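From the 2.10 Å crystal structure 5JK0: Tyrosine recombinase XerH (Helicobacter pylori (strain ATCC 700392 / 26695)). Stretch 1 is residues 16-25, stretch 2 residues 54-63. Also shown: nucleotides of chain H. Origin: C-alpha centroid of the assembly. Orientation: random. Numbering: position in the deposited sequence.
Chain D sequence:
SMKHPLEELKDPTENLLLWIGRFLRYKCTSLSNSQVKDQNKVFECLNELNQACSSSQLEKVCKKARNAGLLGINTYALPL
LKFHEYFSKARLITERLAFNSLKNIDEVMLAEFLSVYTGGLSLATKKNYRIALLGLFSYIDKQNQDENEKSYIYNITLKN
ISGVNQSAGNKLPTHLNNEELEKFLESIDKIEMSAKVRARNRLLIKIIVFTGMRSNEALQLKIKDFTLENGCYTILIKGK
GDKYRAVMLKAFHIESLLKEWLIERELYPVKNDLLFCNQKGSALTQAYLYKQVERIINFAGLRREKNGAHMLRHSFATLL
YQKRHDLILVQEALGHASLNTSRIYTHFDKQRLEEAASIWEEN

Stretch 1, residues 16-25: LLLWIGRFLR
Stretch 2, residues 54-63: SSSQLEKVCK

What holds the centre of this contact together? Leu 58 has the largest area covered by the other stretch, with Leu 17 next, and the Leu 58 side chain (chi1 -73°, chi2 -177°, m and t) points toward stretch 1. Leu 58 CD1 lies 3.7 Å from Leu 17 CD2 and 4.2 Å from Ile 20 CG2, and both Leu 58 methyls lie near Gly 21 CA, CD2 at 4.1 Å and CD1 at 4.3 Å. Leu 17 also points toward its partner, with chi1 at -93°, between wells, and chi2 t at -178°. Ile 20, with chi1 m and chi2 t, adds only a small patch. No hydrogen bond crosses between the stretches, so the contact is one of apolar packing.

How are the two backbones placed to allow this? Residues 16-25 are helical throughout, within a helix that extends beyond both ends, and residues 55-63 form the start of a second helix that continues onward. Phi and psi stay close to -65° and -40° in both. The helices run in the same direction, 10° from parallel, with axes 11.0 Å apart at closest approach. Register is set by three CA pairs: Leu 17 CA to Ser 54 CA at 7.0 Å, Gly 21 CA to Leu 58 CA at 6.9 Å, and Leu 24 CA to Cys 62 CA at 8.1 Å. The backbones come nearest where Gly 21 presents no side chain to Leu 58, although there would be room there for a CB. Regular i to i+4 bonds maintain each helix, such as Gly 21 N to Leu 17 O at 3.0 Å and Leu 58 N to Ser 54 O at 2.9 Å.

What continues the packing toward the C-terminal end? One turn on, Leu 24 and Cys 62 point toward each other's stretch and touch through Leu 24 CD1 and Cys 62 SG at 3.8 Å. Leu 24 has chi1 -71° (m) and chi2 177° (t), and Cys 62 has chi1 -70° (m). Both are buried, giving a second, smaller apolar contact.

Where does the contact become polar? At its N-terminal end, Leu 17 CD1 sits 4.0 Å from Ser 54 CA and 3.8 Å from Ser 55 N, so a methyl lies against the start of the second helix. Ser 54, at phi/psi -80°/173°, is the N-cap: its CB points away from stretch 1, and with chi1 p at 66° its OG accepts a weak capping bond from Gln 57 N at 3.3 Å. A weak return bond runs from Ser 54 N to Gln 57 OE1, also 3.3 Å. Beyond the contact, a salt bridge joins Lys 63 NZ and Glu 59 OE2 at 3.1 Å, and the extended lysine reaches the DNA backbone, its CE 3.5 Å from OP1 of DG8 in chain H.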

# COMPACT_ATOMS: atom_id res chain seq x y z
N LEU D 16 -20.77 -1.12 -31.24
CA LEU D 16 -20.13 -1.64 -30.03
C LEU D 16 -20.08 -3.16 -30.08
O LEU D 16 -19.07 -3.76 -29.72
CB LEU D 16 -20.87 -1.17 -28.78
CG LEU D 16 -20.33 -1.68 -27.44
CD1 LEU D 16 -18.89 -1.23 -27.23
CD2 LEU D 16 -21.21 -1.21 -26.29
N LEU D 17 -21.17 -3.78 -30.53
CA LEU D 17 -21.23 -5.23 -30.69
C LEU D 17 -20.18 -5.71 -31.67
O LEU D 17 -19.63 -6.80 -31.52
CB LEU D 17 -22.62 -5.66 -31.18
CG LEU D 17 -23.64 -6.07 -30.12
CD1 LEU D 17 -24.94 -6.50 -30.78
CD2 LEU D 17 -23.08 -7.17 -29.23
N LEU D 18 -19.91 -4.89 -32.69
CA LEU D 18 -18.95 -5.23 -33.73
C LEU D 18 -17.55 -5.36 -33.15
O LEU D 18 -16.82 -6.30 -33.48
CB LEU D 18 -18.98 -4.18 -34.84
CG LEU D 18 -18.59 -4.64 -36.24
CD1 LEU D 18 -19.53 -5.74 -36.71
CD2 LEU D 18 -18.62 -3.46 -37.20
N TRP D 19 -17.17 -4.42 -32.29
CA TRP D 19 -15.84 -4.42 -31.69
C TRP D 19 -15.70 -5.48 -30.60
O TRP D 19 -14.62 -6.06 -30.44
CB TRP D 19 -15.52 -3.04 -31.11
CG TRP D 19 -15.12 -2.04 -32.14
CD1 TRP D 19 -15.84 -0.95 -32.55
CD2 TRP D 19 -13.92 -2.03 -32.91
NE1 TRP D 19 -15.16 -0.27 -33.52
CE2 TRP D 19 -13.97 -0.91 -33.77
CE3 TRP D 19 -12.80 -2.87 -32.97
CZ2 TRP D 19 -12.95 -0.61 -34.66
CZ3 TRP D 19 -11.78 -2.56 -33.86
CH2 TRP D 19 -11.86 -1.44 -34.69
N ILE D 20 -16.77 -5.74 -29.87
CA ILE D 20 -16.76 -6.76 -28.83
C ILE D 20 -16.54 -8.14 -29.44
O ILE D 20 -15.76 -8.95 -28.93
CB ILE D 20 -18.07 -6.76 -28.01
CG1 ILE D 20 -18.19 -5.48 -27.19
CG2 ILE D 20 -18.12 -7.97 -27.08
CD1 ILE D 20 -19.44 -5.41 -26.35
N GLY D 21 -17.23 -8.41 -30.55
CA GLY D 21 -17.08 -9.66 -31.26
C GLY D 21 -15.67 -9.88 -31.78
O GLY D 21 -15.14 -10.99 -31.71
N ARG D 22 -15.07 -8.81 -32.29
CA ARG D 22 -13.69 -8.87 -32.78
C ARG D 22 -12.72 -9.14 -31.64
O ARG D 22 -11.78 -9.92 -31.79
CB ARG D 22 -13.32 -7.56 -33.48
CG ARG D 22 -14.03 -7.35 -34.81
CD ARG D 22 -13.89 -5.90 -35.27
NE ARG D 22 -14.53 -5.67 -36.56
CZ ARG D 22 -14.88 -4.47 -37.01
NH1 ARG D 22 -14.67 -3.39 -36.27
NH2 ARG D 22 -15.46 -4.35 -38.20
N PHE D 23 -12.94 -8.49 -30.50
CA PHE D 23 -12.08 -8.65 -29.34
C PHE D 23 -12.15 -10.06 -28.77
O PHE D 23 -11.13 -10.67 -28.46
CB PHE D 23 -12.44 -7.63 -28.26
CG PHE D 23 -11.69 -7.82 -26.97
CD1 PHE D 23 -10.34 -7.52 -26.89
CD2 PHE D 23 -12.34 -8.29 -25.84
CE1 PHE D 23 -9.65 -7.69 -25.70
CE2 PHE D 23 -11.65 -8.46 -24.65
CZ PHE D 23 -10.30 -8.16 -24.58
N LEU D 24 -13.37 -10.58 -28.64
CA LEU D 24 -13.58 -11.91 -28.07
C LEU D 24 -13.00 -13.00 -28.96
O LEU D 24 -12.56 -14.04 -28.47
CB LEU D 24 -15.07 -12.16 -27.82
CG LEU D 24 -15.69 -11.35 -26.67
CD1 LEU D 24 -17.18 -11.62 -26.56
CD2 LEU D 24 -14.98 -11.66 -25.36
N ARG D 25 -13.01 -12.78 -30.27
CA ARG D 25 -12.42 -13.74 -31.20
C ARG D 25 -10.90 -13.73 -31.06
O ARG D 25 -10.26 -14.78 -31.15
CB ARG D 25 -12.82 -13.44 -32.64
CG ARG D 25 -12.39 -14.53 -33.62
CD ARG D 25 -12.60 -14.12 -35.07
NE ARG D 25 -12.39 -15.24 -35.98
CZ ARG D 25 -11.21 -15.61 -36.45
NH1 ARG D 25 -11.12 -16.64 -37.28
NH2 ARG D 25 -10.11 -14.96 -36.09
N SER D 54 -25.24 -10.90 -32.94
CA SER D 54 -26.04 -10.22 -31.94
C SER D 54 -25.52 -10.58 -30.55
O SER D 54 -24.64 -11.43 -30.42
CB SER D 54 -27.52 -10.60 -32.07
OG SER D 54 -27.73 -11.97 -31.76
N SER D 55 -26.06 -9.93 -29.53
CA SER D 55 -25.64 -10.19 -28.16
C SER D 55 -25.95 -11.62 -27.76
O SER D 55 -25.15 -12.27 -27.08
CB SER D 55 -26.32 -9.21 -27.19
OG SER D 55 -25.93 -9.47 -25.85
N SER D 56 -27.11 -12.11 -28.18
CA SER D 56 -27.52 -13.48 -27.89
C SER D 56 -26.61 -14.49 -28.57
O SER D 56 -26.30 -15.54 -28.01
CB SER D 56 -28.97 -13.70 -28.33
OG SER D 56 -29.36 -15.05 -28.12
N GLN D 57 -26.16 -14.16 -29.78
CA GLN D 57 -25.28 -15.04 -30.54
C GLN D 57 -23.87 -15.07 -29.94
O GLN D 57 -23.24 -16.12 -29.88
CB GLN D 57 -25.23 -14.61 -32.00
CG GLN D 57 -26.54 -14.79 -32.74
CD GLN D 57 -26.50 -14.26 -34.16
OE1 GLN D 57 -25.47 -13.76 -34.62
NE2 GLN D 57 -27.62 -14.37 -34.87
N LEU D 58 -23.39 -13.91 -29.50
CA LEU D 58 -22.07 -13.83 -28.87
C LEU D 58 -22.04 -14.63 -27.57
O LEU D 58 -21.03 -15.25 -27.24
CB LEU D 58 -21.69 -12.38 -28.59
CG LEU D 58 -21.30 -11.53 -29.80
CD1 LEU D 58 -20.87 -10.14 -29.35
CD2 LEU D 58 -20.19 -12.20 -30.59
N GLU D 59 -23.15 -14.61 -26.84
CA GLU D 59 -23.25 -15.34 -25.58
C GLU D 59 -23.18 -16.84 -25.81
O GLU D 59 -22.48 -17.55 -25.09
CB GLU D 59 -24.56 -14.98 -24.87
CG GLU D 59 -24.78 -15.73 -23.58
CD GLU D 59 -26.09 -15.35 -22.91
OE1 GLU D 59 -26.71 -14.35 -23.34
OE2 GLU D 59 -26.49 -16.04 -21.95
N LYS D 60 -23.89 -17.32 -26.82
CA LYS D 60 -23.95 -18.75 -27.12
C LYS D 60 -22.61 -19.28 -27.62
O LYS D 60 -22.21 -20.39 -27.27
CB LYS D 60 -25.05 -19.03 -28.15
N VAL D 61 -21.93 -18.49 -28.44
CA VAL D 61 -20.65 -18.90 -29.03
C VAL D 61 -19.56 -19.06 -27.97
O VAL D 61 -18.86 -20.07 -27.93
CB VAL D 61 -20.17 -17.90 -30.10
CG1 VAL D 61 -18.73 -18.18 -30.49
CG2 VAL D 61 -21.08 -17.96 -31.32
N CYS D 62 -19.43 -18.06 -27.10
CA CYS D 62 -18.40 -18.07 -26.07
C CYS D 62 -18.64 -19.17 -25.04
O CYS D 62 -17.69 -19.74 -24.50
CB CYS D 62 -18.33 -16.71 -25.37
SG CYS D 62 -17.66 -15.38 -26.40
N LYS D 63 -19.90 -19.48 -24.77
CA LYS D 63 -20.25 -20.57 -23.88
C LYS D 63 -19.82 -21.91 -24.48
O LYS D 63 -19.27 -22.77 -23.79
CB LYS D 63 -21.74 -20.59 -23.57
CG LYS D 63 -22.19 -19.55 -22.57
CD LYS D 63 -23.66 -19.70 -22.25
CE LYS D 63 -24.11 -18.68 -21.22
NZ LYS D 63 -25.56 -18.82 -20.89
P DT H 7 -24.16 -23.14 -20.39
OP1 DT H 7 -25.40 -22.63 -21.03
OP2 DT H 7 -22.92 -23.27 -21.19
O5' DT H 7 -23.87 -22.24 -19.10
C5' DT H 7 -24.90 -22.04 -18.14
C4' DT H 7 -24.34 -21.40 -16.88
O4' DT H 7 -23.55 -22.35 -16.16
C3' DT H 7 -23.41 -20.22 -17.11
O3' DT H 7 -24.15 -19.00 -17.06
C2' DT H 7 -22.39 -20.31 -15.96
C1' DT H 7 -22.71 -21.65 -15.28
N1 DT H 7 -21.51 -22.49 -14.99
C2 DT H 7 -21.23 -22.82 -13.68
O2 DT H 7 -21.91 -22.47 -12.74
N3 DT H 7 -20.11 -23.59 -13.52
C4 DT H 7 -19.26 -24.05 -14.51
O4 DT H 7 -18.27 -24.73 -14.26
C5 DT H 7 -19.61 -23.66 -15.85
C7 DT H 7 -18.76 -24.10 -17.01
C6 DT H 7 -20.71 -22.91 -16.03
P DG H 8 -23.45 -17.60 -17.43
OP1 DG H 8 -24.41 -16.84 -18.26
OP2 DG H 8 -22.09 -17.88 -17.96
O5' DG H 8 -23.29 -16.86 -16.02
C5' DG H 8 -24.44 -16.58 -15.24
C4' DG H 8 -24.08 -16.41 -13.78
O4' DG H 8 -23.25 -17.52 -13.34
C3' DG H 8 -23.31 -15.14 -13.44
O3' DG H 8 -23.77 -14.61 -12.20
C2' DG H 8 -21.86 -15.63 -13.34
C1' DG H 8 -22.05 -17.03 -12.78
N9 DG H 8 -20.97 -17.95 -13.14
C8 DG H 8 -20.40 -18.11 -14.37
N7 DG H 8 -19.46 -19.01 -14.40
C5 DG H 8 -19.40 -19.48 -13.10
C6 DG H 8 -18.56 -20.47 -12.52
O6 DG H 8 -17.68 -21.14 -13.07
N1 DG H 8 -18.83 -20.64 -11.17
C2 DG H 8 -19.79 -19.95 -10.46
N2 DG H 8 -19.90 -20.26 -9.16
N3 DG H 8 -20.58 -19.02 -10.99
C4 DG H 8 -20.33 -18.84 -12.30